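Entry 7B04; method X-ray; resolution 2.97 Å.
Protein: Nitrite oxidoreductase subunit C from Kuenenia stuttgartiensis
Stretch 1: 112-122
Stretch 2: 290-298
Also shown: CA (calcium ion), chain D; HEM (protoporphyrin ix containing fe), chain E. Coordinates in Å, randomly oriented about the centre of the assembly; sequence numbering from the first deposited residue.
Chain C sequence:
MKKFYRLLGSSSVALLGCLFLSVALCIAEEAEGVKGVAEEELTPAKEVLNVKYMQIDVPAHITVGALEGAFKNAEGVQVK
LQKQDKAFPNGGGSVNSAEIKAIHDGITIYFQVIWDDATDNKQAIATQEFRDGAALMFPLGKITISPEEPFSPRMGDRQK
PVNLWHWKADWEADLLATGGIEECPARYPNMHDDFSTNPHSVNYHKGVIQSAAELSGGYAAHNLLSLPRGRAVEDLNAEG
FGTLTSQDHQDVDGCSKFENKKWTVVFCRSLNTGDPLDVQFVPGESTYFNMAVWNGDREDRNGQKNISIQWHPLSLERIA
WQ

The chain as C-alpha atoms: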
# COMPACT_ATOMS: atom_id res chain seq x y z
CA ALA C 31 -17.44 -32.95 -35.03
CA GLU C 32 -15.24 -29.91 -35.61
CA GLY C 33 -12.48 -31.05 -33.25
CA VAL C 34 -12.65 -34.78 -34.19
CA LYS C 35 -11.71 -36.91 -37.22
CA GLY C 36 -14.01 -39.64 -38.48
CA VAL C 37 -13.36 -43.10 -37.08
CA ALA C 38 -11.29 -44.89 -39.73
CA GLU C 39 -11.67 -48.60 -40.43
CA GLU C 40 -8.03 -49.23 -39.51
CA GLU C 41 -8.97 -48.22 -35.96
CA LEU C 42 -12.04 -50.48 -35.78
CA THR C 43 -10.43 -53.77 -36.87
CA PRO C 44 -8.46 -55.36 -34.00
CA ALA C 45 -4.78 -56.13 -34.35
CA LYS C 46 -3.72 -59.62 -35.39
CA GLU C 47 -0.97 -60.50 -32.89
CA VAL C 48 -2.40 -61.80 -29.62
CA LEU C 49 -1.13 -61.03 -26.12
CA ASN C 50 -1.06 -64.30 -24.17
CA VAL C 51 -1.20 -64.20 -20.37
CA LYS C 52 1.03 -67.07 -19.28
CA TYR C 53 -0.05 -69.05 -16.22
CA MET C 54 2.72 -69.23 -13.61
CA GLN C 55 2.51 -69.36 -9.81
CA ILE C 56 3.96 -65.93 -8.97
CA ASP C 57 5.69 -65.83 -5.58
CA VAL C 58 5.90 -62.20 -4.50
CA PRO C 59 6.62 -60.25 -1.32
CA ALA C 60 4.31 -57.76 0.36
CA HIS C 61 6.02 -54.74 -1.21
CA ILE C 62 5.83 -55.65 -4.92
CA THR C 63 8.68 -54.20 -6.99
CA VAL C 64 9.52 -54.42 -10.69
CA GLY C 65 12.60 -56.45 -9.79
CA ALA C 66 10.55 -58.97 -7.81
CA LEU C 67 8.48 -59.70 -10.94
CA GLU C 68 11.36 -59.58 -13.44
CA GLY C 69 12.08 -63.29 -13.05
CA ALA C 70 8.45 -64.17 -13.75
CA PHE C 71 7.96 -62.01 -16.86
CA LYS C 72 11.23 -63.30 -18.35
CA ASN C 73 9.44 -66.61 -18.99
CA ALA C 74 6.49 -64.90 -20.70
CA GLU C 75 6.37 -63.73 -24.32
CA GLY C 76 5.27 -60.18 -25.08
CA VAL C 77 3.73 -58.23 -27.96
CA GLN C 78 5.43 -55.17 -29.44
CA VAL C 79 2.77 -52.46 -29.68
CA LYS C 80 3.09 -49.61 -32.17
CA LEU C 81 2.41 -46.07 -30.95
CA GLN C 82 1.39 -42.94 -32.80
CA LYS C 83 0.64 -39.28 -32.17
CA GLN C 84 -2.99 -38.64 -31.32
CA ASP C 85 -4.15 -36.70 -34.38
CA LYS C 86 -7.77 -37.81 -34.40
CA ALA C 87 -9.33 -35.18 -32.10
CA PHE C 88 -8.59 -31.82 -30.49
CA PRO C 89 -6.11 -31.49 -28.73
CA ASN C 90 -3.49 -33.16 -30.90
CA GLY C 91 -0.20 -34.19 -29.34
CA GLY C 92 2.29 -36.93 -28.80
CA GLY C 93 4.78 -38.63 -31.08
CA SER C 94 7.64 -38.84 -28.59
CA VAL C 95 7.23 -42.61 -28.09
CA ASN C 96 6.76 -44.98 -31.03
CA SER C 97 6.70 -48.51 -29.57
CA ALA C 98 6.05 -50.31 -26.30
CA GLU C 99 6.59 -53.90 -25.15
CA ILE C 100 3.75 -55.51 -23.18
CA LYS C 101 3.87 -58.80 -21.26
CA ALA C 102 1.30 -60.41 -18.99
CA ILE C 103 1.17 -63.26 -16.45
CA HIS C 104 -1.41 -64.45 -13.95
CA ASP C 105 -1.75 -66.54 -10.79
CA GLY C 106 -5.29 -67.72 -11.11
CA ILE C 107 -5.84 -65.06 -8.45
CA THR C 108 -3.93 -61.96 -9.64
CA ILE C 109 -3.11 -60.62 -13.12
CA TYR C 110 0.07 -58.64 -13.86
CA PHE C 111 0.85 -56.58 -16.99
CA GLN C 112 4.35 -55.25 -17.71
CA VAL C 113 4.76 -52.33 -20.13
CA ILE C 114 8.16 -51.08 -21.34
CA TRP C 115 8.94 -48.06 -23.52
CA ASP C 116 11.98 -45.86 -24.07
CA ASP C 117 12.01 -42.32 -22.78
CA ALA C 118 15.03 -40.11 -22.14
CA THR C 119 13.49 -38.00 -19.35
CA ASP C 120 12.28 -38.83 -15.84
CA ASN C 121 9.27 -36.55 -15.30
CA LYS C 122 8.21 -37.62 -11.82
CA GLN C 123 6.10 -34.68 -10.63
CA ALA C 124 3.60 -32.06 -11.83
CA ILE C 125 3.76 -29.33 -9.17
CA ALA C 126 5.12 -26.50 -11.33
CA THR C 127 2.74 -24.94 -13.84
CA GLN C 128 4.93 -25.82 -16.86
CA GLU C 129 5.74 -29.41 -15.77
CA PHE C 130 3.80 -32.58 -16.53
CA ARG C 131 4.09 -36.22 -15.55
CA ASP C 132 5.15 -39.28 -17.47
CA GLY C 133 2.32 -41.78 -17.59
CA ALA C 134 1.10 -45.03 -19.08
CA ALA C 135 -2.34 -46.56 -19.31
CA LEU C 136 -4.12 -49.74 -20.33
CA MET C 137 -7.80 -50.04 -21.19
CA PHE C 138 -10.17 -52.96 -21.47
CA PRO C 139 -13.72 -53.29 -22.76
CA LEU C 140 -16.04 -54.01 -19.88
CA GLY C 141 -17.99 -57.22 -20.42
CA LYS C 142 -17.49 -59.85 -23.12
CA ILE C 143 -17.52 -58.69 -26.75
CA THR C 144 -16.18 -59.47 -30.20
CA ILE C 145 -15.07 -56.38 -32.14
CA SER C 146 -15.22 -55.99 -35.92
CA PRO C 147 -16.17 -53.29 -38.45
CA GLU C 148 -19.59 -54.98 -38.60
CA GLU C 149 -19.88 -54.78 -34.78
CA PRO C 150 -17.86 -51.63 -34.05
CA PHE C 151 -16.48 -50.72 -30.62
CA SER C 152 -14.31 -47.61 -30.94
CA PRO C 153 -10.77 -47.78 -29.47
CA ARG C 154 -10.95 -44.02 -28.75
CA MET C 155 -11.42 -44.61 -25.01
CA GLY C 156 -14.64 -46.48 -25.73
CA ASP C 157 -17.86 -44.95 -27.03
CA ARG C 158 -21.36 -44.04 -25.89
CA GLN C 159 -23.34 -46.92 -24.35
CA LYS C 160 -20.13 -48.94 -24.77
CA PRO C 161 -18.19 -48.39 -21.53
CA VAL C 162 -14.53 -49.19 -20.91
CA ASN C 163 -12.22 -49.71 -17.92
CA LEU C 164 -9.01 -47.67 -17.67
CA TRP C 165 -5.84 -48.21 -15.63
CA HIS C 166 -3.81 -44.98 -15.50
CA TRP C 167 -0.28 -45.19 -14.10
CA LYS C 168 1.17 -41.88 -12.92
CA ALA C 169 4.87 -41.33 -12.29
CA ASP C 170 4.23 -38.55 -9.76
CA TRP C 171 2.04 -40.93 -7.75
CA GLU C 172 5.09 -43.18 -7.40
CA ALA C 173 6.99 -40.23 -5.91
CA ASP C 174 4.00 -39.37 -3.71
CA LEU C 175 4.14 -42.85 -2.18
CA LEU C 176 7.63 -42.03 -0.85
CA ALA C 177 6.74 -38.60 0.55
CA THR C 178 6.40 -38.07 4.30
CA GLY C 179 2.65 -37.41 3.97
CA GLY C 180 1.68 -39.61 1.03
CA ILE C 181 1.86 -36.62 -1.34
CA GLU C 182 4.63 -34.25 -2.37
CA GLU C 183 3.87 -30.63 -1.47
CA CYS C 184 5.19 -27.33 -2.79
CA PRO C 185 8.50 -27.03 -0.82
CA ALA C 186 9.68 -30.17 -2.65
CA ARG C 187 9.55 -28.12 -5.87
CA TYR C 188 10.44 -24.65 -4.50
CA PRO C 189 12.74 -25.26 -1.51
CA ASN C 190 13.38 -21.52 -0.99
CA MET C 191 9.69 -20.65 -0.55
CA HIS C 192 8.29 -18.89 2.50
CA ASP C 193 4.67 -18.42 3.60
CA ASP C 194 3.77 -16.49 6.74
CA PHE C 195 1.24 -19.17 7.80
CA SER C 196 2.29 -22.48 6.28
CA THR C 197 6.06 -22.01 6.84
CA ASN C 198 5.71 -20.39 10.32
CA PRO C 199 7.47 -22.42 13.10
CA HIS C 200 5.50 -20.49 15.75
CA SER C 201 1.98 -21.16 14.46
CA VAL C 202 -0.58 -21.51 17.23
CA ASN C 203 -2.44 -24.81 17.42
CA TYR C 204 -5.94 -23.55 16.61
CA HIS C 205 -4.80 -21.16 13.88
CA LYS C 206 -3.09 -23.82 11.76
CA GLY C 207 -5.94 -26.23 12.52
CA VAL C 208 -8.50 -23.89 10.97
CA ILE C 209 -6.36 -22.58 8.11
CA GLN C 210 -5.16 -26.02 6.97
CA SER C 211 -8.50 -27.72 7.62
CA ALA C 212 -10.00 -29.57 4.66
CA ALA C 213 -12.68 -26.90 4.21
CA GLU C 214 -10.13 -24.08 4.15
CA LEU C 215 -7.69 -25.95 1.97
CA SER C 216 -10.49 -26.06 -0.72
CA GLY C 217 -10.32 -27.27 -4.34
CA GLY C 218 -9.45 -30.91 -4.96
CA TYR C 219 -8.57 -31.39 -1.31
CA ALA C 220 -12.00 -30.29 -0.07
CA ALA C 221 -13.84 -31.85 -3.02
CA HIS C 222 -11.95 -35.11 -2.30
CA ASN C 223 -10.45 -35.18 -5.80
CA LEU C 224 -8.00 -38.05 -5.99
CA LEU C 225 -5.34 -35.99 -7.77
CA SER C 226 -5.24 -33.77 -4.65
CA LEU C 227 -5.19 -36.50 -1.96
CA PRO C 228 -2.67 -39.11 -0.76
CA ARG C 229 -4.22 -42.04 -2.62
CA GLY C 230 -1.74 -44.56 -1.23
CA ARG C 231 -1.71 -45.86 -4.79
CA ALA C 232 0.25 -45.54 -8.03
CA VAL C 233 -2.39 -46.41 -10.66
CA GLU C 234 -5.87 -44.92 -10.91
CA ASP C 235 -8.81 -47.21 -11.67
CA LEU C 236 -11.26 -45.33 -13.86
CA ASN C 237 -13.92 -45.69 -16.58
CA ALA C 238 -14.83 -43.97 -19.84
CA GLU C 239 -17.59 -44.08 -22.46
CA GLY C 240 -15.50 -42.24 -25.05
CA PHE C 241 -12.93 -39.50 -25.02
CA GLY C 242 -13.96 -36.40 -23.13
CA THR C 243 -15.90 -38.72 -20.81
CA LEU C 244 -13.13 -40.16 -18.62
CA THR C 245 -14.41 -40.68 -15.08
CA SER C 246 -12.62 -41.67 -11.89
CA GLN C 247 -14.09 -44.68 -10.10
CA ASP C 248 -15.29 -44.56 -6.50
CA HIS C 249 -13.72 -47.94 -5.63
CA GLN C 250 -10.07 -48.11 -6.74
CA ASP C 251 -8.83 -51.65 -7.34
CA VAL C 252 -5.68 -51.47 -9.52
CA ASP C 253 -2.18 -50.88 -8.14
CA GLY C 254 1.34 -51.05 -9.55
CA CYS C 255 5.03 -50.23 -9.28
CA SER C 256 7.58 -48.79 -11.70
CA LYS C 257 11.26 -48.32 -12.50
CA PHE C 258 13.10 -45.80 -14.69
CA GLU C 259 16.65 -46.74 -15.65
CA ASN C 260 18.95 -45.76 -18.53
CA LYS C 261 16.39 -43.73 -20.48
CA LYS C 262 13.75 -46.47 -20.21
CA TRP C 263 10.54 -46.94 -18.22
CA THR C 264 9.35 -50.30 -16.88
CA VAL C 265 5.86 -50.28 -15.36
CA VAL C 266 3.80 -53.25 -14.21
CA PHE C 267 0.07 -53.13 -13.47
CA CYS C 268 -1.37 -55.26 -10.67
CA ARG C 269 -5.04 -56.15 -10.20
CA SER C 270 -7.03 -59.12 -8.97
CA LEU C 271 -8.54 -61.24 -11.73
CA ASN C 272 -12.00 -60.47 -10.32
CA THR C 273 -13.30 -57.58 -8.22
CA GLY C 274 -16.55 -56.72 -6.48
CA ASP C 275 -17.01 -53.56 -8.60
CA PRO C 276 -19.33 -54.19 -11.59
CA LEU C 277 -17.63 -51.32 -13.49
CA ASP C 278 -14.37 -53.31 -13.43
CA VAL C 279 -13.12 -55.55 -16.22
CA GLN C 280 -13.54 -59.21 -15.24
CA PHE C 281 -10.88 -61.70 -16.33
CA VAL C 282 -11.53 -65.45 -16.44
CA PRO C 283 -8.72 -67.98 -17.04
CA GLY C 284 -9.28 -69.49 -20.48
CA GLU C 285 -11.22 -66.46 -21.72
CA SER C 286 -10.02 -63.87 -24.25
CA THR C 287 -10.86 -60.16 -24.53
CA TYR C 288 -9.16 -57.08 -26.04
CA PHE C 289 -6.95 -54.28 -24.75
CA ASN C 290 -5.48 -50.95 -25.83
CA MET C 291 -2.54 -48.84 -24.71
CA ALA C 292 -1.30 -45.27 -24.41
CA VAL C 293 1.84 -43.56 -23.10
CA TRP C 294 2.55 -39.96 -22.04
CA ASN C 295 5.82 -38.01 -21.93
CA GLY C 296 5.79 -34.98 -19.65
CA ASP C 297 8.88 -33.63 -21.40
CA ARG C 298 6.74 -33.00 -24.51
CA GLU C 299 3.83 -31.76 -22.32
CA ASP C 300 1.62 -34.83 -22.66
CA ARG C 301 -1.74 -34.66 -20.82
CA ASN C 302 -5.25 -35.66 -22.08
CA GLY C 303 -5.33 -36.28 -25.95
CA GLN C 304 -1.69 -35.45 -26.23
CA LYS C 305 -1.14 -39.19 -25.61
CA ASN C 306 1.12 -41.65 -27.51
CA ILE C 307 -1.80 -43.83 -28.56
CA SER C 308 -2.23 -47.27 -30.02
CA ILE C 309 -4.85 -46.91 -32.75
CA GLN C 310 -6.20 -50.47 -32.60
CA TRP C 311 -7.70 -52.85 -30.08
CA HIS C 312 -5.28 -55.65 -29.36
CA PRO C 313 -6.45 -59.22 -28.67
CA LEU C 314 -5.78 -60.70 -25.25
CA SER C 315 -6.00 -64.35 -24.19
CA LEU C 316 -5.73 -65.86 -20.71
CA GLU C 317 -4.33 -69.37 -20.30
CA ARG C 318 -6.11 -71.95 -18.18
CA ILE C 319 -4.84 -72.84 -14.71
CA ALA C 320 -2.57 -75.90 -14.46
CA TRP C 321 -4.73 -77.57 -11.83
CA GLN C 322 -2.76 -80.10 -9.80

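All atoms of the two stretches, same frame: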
# COMPACT_ATOMS: atom_id res chain seq x y z
N GLN C 112 3.10 -56.01 -17.70
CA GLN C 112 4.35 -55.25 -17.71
C GLN C 112 4.46 -54.51 -19.03
O GLN C 112 4.38 -55.12 -20.10
CB GLN C 112 5.53 -56.20 -17.52
CG GLN C 112 6.87 -55.52 -17.31
CD GLN C 112 8.02 -56.42 -17.67
OE1 GLN C 112 8.16 -56.82 -18.82
NE2 GLN C 112 8.84 -56.77 -16.68
N VAL C 113 4.67 -53.19 -18.96
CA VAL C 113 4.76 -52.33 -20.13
C VAL C 113 6.11 -51.63 -20.09
O VAL C 113 6.50 -51.05 -19.07
CB VAL C 113 3.62 -51.31 -20.18
CG1 VAL C 113 3.64 -50.57 -21.50
CG2 VAL C 113 2.27 -52.01 -19.97
N ILE C 114 6.83 -51.66 -21.22
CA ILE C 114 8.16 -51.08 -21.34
C ILE C 114 8.22 -50.20 -22.58
O ILE C 114 7.86 -50.64 -23.68
CB ILE C 114 9.24 -52.17 -21.42
CG1 ILE C 114 9.38 -52.90 -20.09
CG2 ILE C 114 10.56 -51.58 -21.86
CD1 ILE C 114 10.29 -54.10 -20.15
N TRP C 115 8.70 -48.97 -22.41
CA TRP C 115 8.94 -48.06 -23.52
C TRP C 115 10.17 -47.23 -23.19
O TRP C 115 10.58 -47.12 -22.03
CB TRP C 115 7.73 -47.16 -23.79
CG TRP C 115 7.50 -46.13 -22.73
CD1 TRP C 115 7.90 -44.82 -22.76
CD2 TRP C 115 6.81 -46.31 -21.49
NE1 TRP C 115 7.50 -44.18 -21.61
CE2 TRP C 115 6.83 -45.08 -20.81
CE3 TRP C 115 6.19 -47.41 -20.88
CZ2 TRP C 115 6.24 -44.90 -19.56
CZ3 TRP C 115 5.61 -47.23 -19.64
CH2 TRP C 115 5.64 -45.99 -18.99
N ASP C 116 10.76 -46.64 -24.22
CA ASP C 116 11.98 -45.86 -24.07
C ASP C 116 11.66 -44.38 -23.96
O ASP C 116 10.95 -43.82 -24.78
CB ASP C 116 12.94 -46.08 -25.23
CG ASP C 116 13.12 -47.54 -25.59
OD1 ASP C 116 13.67 -48.27 -24.74
OD2 ASP C 116 12.74 -47.95 -26.71
N ASP C 117 12.15 -43.76 -22.91
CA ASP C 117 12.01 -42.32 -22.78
C ASP C 117 13.18 -41.74 -22.00
O ASP C 117 13.60 -42.27 -20.98
CB ASP C 117 10.61 -41.89 -22.28
CG ASP C 117 10.58 -40.48 -21.64
OD1 ASP C 117 10.72 -39.50 -22.41
OD2 ASP C 117 10.13 -40.44 -20.43
N ALA C 118 13.77 -40.69 -22.58
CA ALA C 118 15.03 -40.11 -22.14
C ALA C 118 14.91 -39.22 -20.91
O ALA C 118 15.94 -38.81 -20.37
CB ALA C 118 15.63 -39.29 -23.29
N THR C 119 13.70 -38.95 -20.43
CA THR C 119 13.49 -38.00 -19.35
C THR C 119 12.64 -38.63 -18.26
O THR C 119 11.65 -39.31 -18.55
CB THR C 119 12.84 -36.70 -19.84
OG1 THR C 119 11.50 -36.97 -20.27
CG2 THR C 119 13.63 -36.10 -20.99
N ASP C 120 13.04 -38.41 -17.01
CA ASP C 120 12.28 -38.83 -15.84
C ASP C 120 11.46 -37.65 -15.34
O ASP C 120 11.93 -36.84 -14.54
CB ASP C 120 13.22 -39.35 -14.76
CG ASP C 120 14.48 -38.49 -14.62
OD1 ASP C 120 14.88 -38.19 -13.48
OD2 ASP C 120 15.07 -38.12 -15.66
N ASN C 121 10.21 -37.56 -15.79
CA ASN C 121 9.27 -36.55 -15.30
C ASN C 121 8.45 -37.22 -14.21
O ASN C 121 7.53 -38.00 -14.49
CB ASN C 121 8.39 -36.02 -16.43
CG ASN C 121 9.20 -35.46 -17.59
OD1 ASN C 121 9.10 -35.97 -18.70
ND2 ASN C 121 9.97 -34.41 -17.34
N LYS C 122 8.79 -36.93 -12.96
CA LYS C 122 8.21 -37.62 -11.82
C LYS C 122 7.34 -36.73 -10.94
O LYS C 122 7.04 -37.11 -9.80
CB LYS C 122 9.32 -38.24 -10.97
CG LYS C 122 10.08 -39.34 -11.68
CD LYS C 122 11.17 -39.90 -10.81
CE LYS C 122 11.92 -40.99 -11.54
NZ LYS C 122 13.00 -41.56 -10.71
N ASN C 290 -6.09 -52.06 -25.11
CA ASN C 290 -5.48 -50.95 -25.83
C ASN C 290 -4.53 -50.22 -24.88
O ASN C 290 -4.59 -50.40 -23.66
CB ASN C 290 -6.54 -50.00 -26.39
CG ASN C 290 -6.03 -49.17 -27.55
OD1 ASN C 290 -4.86 -49.26 -27.92
ND2 ASN C 290 -6.90 -48.37 -28.14
N MET C 291 -3.66 -49.40 -25.45
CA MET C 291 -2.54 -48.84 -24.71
C MET C 291 -2.33 -47.38 -25.09
O MET C 291 -2.70 -46.93 -26.17
CB MET C 291 -1.26 -49.65 -24.98
CG MET C 291 -0.08 -49.30 -24.08
SD MET C 291 1.45 -50.03 -24.67
CE MET C 291 1.12 -51.76 -24.40
N ALA C 292 -1.71 -46.64 -24.16
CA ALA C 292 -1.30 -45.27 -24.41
C ALA C 292 -0.17 -44.92 -23.45
O ALA C 292 -0.06 -45.49 -22.36
CB ALA C 292 -2.46 -44.28 -24.23
N VAL C 293 0.68 -43.98 -23.87
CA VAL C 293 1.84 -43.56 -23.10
C VAL C 293 1.94 -42.04 -23.19
O VAL C 293 1.60 -41.44 -24.21
CB VAL C 293 3.14 -44.23 -23.62
CG1 VAL C 293 4.37 -43.65 -22.93
CG2 VAL C 293 3.08 -45.73 -23.42
N TRP C 294 2.38 -41.41 -22.10
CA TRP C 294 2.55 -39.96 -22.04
C TRP C 294 4.00 -39.63 -21.69
O TRP C 294 4.65 -40.36 -20.93
CB TRP C 294 1.61 -39.33 -21.01
CG TRP C 294 0.18 -39.49 -21.36
CD1 TRP C 294 -0.63 -38.58 -21.96
CD2 TRP C 294 -0.62 -40.66 -21.15
NE1 TRP C 294 -1.89 -39.10 -22.12
CE2 TRP C 294 -1.91 -40.38 -21.64
CE3 TRP C 294 -0.36 -41.91 -20.59
CZ2 TRP C 294 -2.94 -41.31 -21.59
CZ3 TRP C 294 -1.39 -42.83 -20.54
CH2 TRP C 294 -2.66 -42.53 -21.04
N ASN C 295 4.49 -38.53 -22.24
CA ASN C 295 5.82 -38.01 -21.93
C ASN C 295 5.70 -36.56 -21.49
O ASN C 295 5.44 -35.68 -22.31
CB ASN C 295 6.76 -38.14 -23.13
CG ASN C 295 8.20 -37.82 -22.78
OD1 ASN C 295 8.57 -37.76 -21.61
ND2 ASN C 295 9.02 -37.60 -23.80
N GLY C 296 5.87 -36.33 -20.19
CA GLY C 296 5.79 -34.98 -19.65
C GLY C 296 6.78 -34.01 -20.25
O GLY C 296 6.54 -32.80 -20.22
N ASP C 297 7.89 -34.52 -20.80
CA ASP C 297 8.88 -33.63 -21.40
C ASP C 297 8.30 -32.92 -22.62
O ASP C 297 8.62 -31.75 -22.87
CB ASP C 297 10.13 -34.41 -21.77
CG ASP C 297 11.30 -33.51 -22.12
OD1 ASP C 297 11.88 -32.90 -21.20
OD2 ASP C 297 11.64 -33.41 -23.32
N ARG C 298 7.45 -33.60 -23.39
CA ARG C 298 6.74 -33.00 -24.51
C ARG C 298 5.33 -32.53 -24.14
O ARG C 298 4.49 -32.36 -25.03
CB ARG C 298 6.69 -33.97 -25.69
CG ARG C 298 7.97 -34.04 -26.51
CD ARG C 298 8.89 -35.11 -25.97
NE ARG C 298 9.90 -35.52 -26.94
CZ ARG C 298 11.17 -35.14 -26.89
NH1 ARG C 298 11.59 -34.34 -25.92
NH2 ARG C 298 12.03 -35.56 -27.82
CA CA D . 9.76 -38.32 -19.64
CHA HEM E . -7.65 -38.70 -21.61
CHB HEM E . -8.71 -38.46 -26.36
CHC HEM E . -7.22 -43.07 -26.75
CHD HEM E . -6.32 -43.38 -21.95
C1A HEM E . -8.15 -38.27 -22.82
C2A HEM E . -8.94 -37.08 -23.04
C3A HEM E . -9.23 -37.00 -24.35
C4A HEM E . -8.64 -38.15 -25.01
CMA HEM E . -10.05 -35.90 -25.06
CAA HEM E . -9.33 -36.08 -21.92
CBA HEM E . -10.84 -36.06 -21.70
CGA HEM E . -11.21 -37.07 -20.66
O1A HEM E . -12.29 -37.70 -20.79
O2A HEM E . -10.41 -37.25 -19.70
C1B HEM E . -8.34 -39.67 -26.91
C2B HEM E . -8.26 -40.00 -28.32
C3B HEM E . -7.86 -41.28 -28.43
C4B HEM E . -7.65 -41.80 -27.09
CMB HEM E . -8.63 -39.00 -29.43
CAB HEM E . -7.60 -42.14 -29.70
CBB HEM E . -7.56 -41.66 -30.95
C1C HEM E . -6.80 -43.53 -25.52
C2C HEM E . -6.14 -44.79 -25.26
C3C HEM E . -5.88 -44.88 -23.95
C4C HEM E . -6.39 -43.68 -23.31
CMC HEM E . -5.77 -45.85 -26.33
CAC HEM E . -5.19 -46.06 -23.24
CBC HEM E . -5.73 -46.65 -22.17
C1D HEM E . -6.51 -42.10 -21.46
C2D HEM E . -6.10 -41.60 -20.16
C3D HEM E . -6.46 -40.32 -20.07
C4D HEM E . -7.12 -39.95 -21.30
CMD HEM E . -5.37 -42.39 -19.06
CAD HEM E . -6.21 -39.41 -18.85
CBD HEM E . -4.98 -38.54 -19.07
CGD HEM E . -4.63 -37.83 -17.78
O1D HEM E . -3.58 -37.14 -17.75
O2D HEM E . -5.39 -37.96 -16.79
NA HEM E . -8.00 -38.89 -24.04
NB HEM E . -7.95 -40.79 -26.20
NC HEM E . -6.94 -42.87 -24.30
ND HEM E . -7.14 -41.06 -22.14
FE HEM E . -7.76 -40.84 -24.20

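Two segments far apart in the chain, 112-122 and 290-298, run side by side in the same direction, each entering as a strand (112-116 and 290-294) and leaving as a loop. They converge as they go: the CA atoms of V113 and M291 are 9.3 Å apart, those of W115 and V293 8.4 Å, D117 and N295 7.6 Å, T119 and D297 6.7 Å, N121 and G296 5.8 Å. At the strand end this spacing is too wide for backbone pairing, so side chains fill the gap; at the loop end a calcium ion ties the segments together.

In the strands, alternate residues face the partner. V113, W115, M291 and V293 point their CA-to-CB bonds toward the other stretch, whereas Q112, I114 and D116 do not reach it. V113 (chi1 t) sets CG1 3.9 Å from SD of M291, a purely apolar contact. M291 is extended through chi1 and chi2, both t, which carries its sulfur across the gap before chi3 turns to m. W115 adopts chi1 p with chi2 at 97°, laying one face of its indole against V293. With V293 at chi1 t, its CG1 lies 3.5 Å from the centroid of the five-membered ring and only 15° off the ring normal, a CH-pi contact; the closest atom pair is W115 NE1 to V293 CG1, 3.4 Å.

Beyond the strands the chemistry changes from apolar packing to metal coordination. Calcium is bound by D117 OD2 at 2.3 Å, T119 O at 2.4 Å, T119 OG1 at 2.3 Å, N121 OD1 at 2.6 Å and N295 OD1 at 2.4 Å, with two further atoms from elsewhere in the structure. The side-chain rotamers fit this task: D117 is t, T119 is p, so that its hydroxyl and its own carbonyl reach the same ion, and N121 is m. N295 leaves its backbone sideways, but chi1 t and chi2 15° bring its amide oxygen in to the metal. T119 OG1 lies 3.3 Å from N295 OD1, and N121 OD1 3.5 Å from N295 OD1; in each pair both atoms bind the calcium, so these are not hydrogen bonds. D117 OD1, which is not a ligand, sits 2.9 Å from N295 OD1, a close approach of two acceptors.

The second loop folds tightly beside the site. G296 and D297 form a short 3-10 segment, with a weak hydrogen bond from R298 N to N295 O (3.1 Å) and another weak one from D297 N to N295 OD1 (3.4 Å). N121 OD1 comes within 2.8 Å of D297 N. G296 has no side chain where the backbones are nearest; an ideal CB would lie a tight 3.1 Å from N121 CB. D297 is t, with its CB 3.3 Å from T119 OG1, and its OD2 forms a salt bridge with R298 NH1 at 2.8 Å.

The CA-to-CB bond of W294 (chi1 m) is directed away from stretch 1, and W294 CH2 lies 3.4 Å from heme CMD.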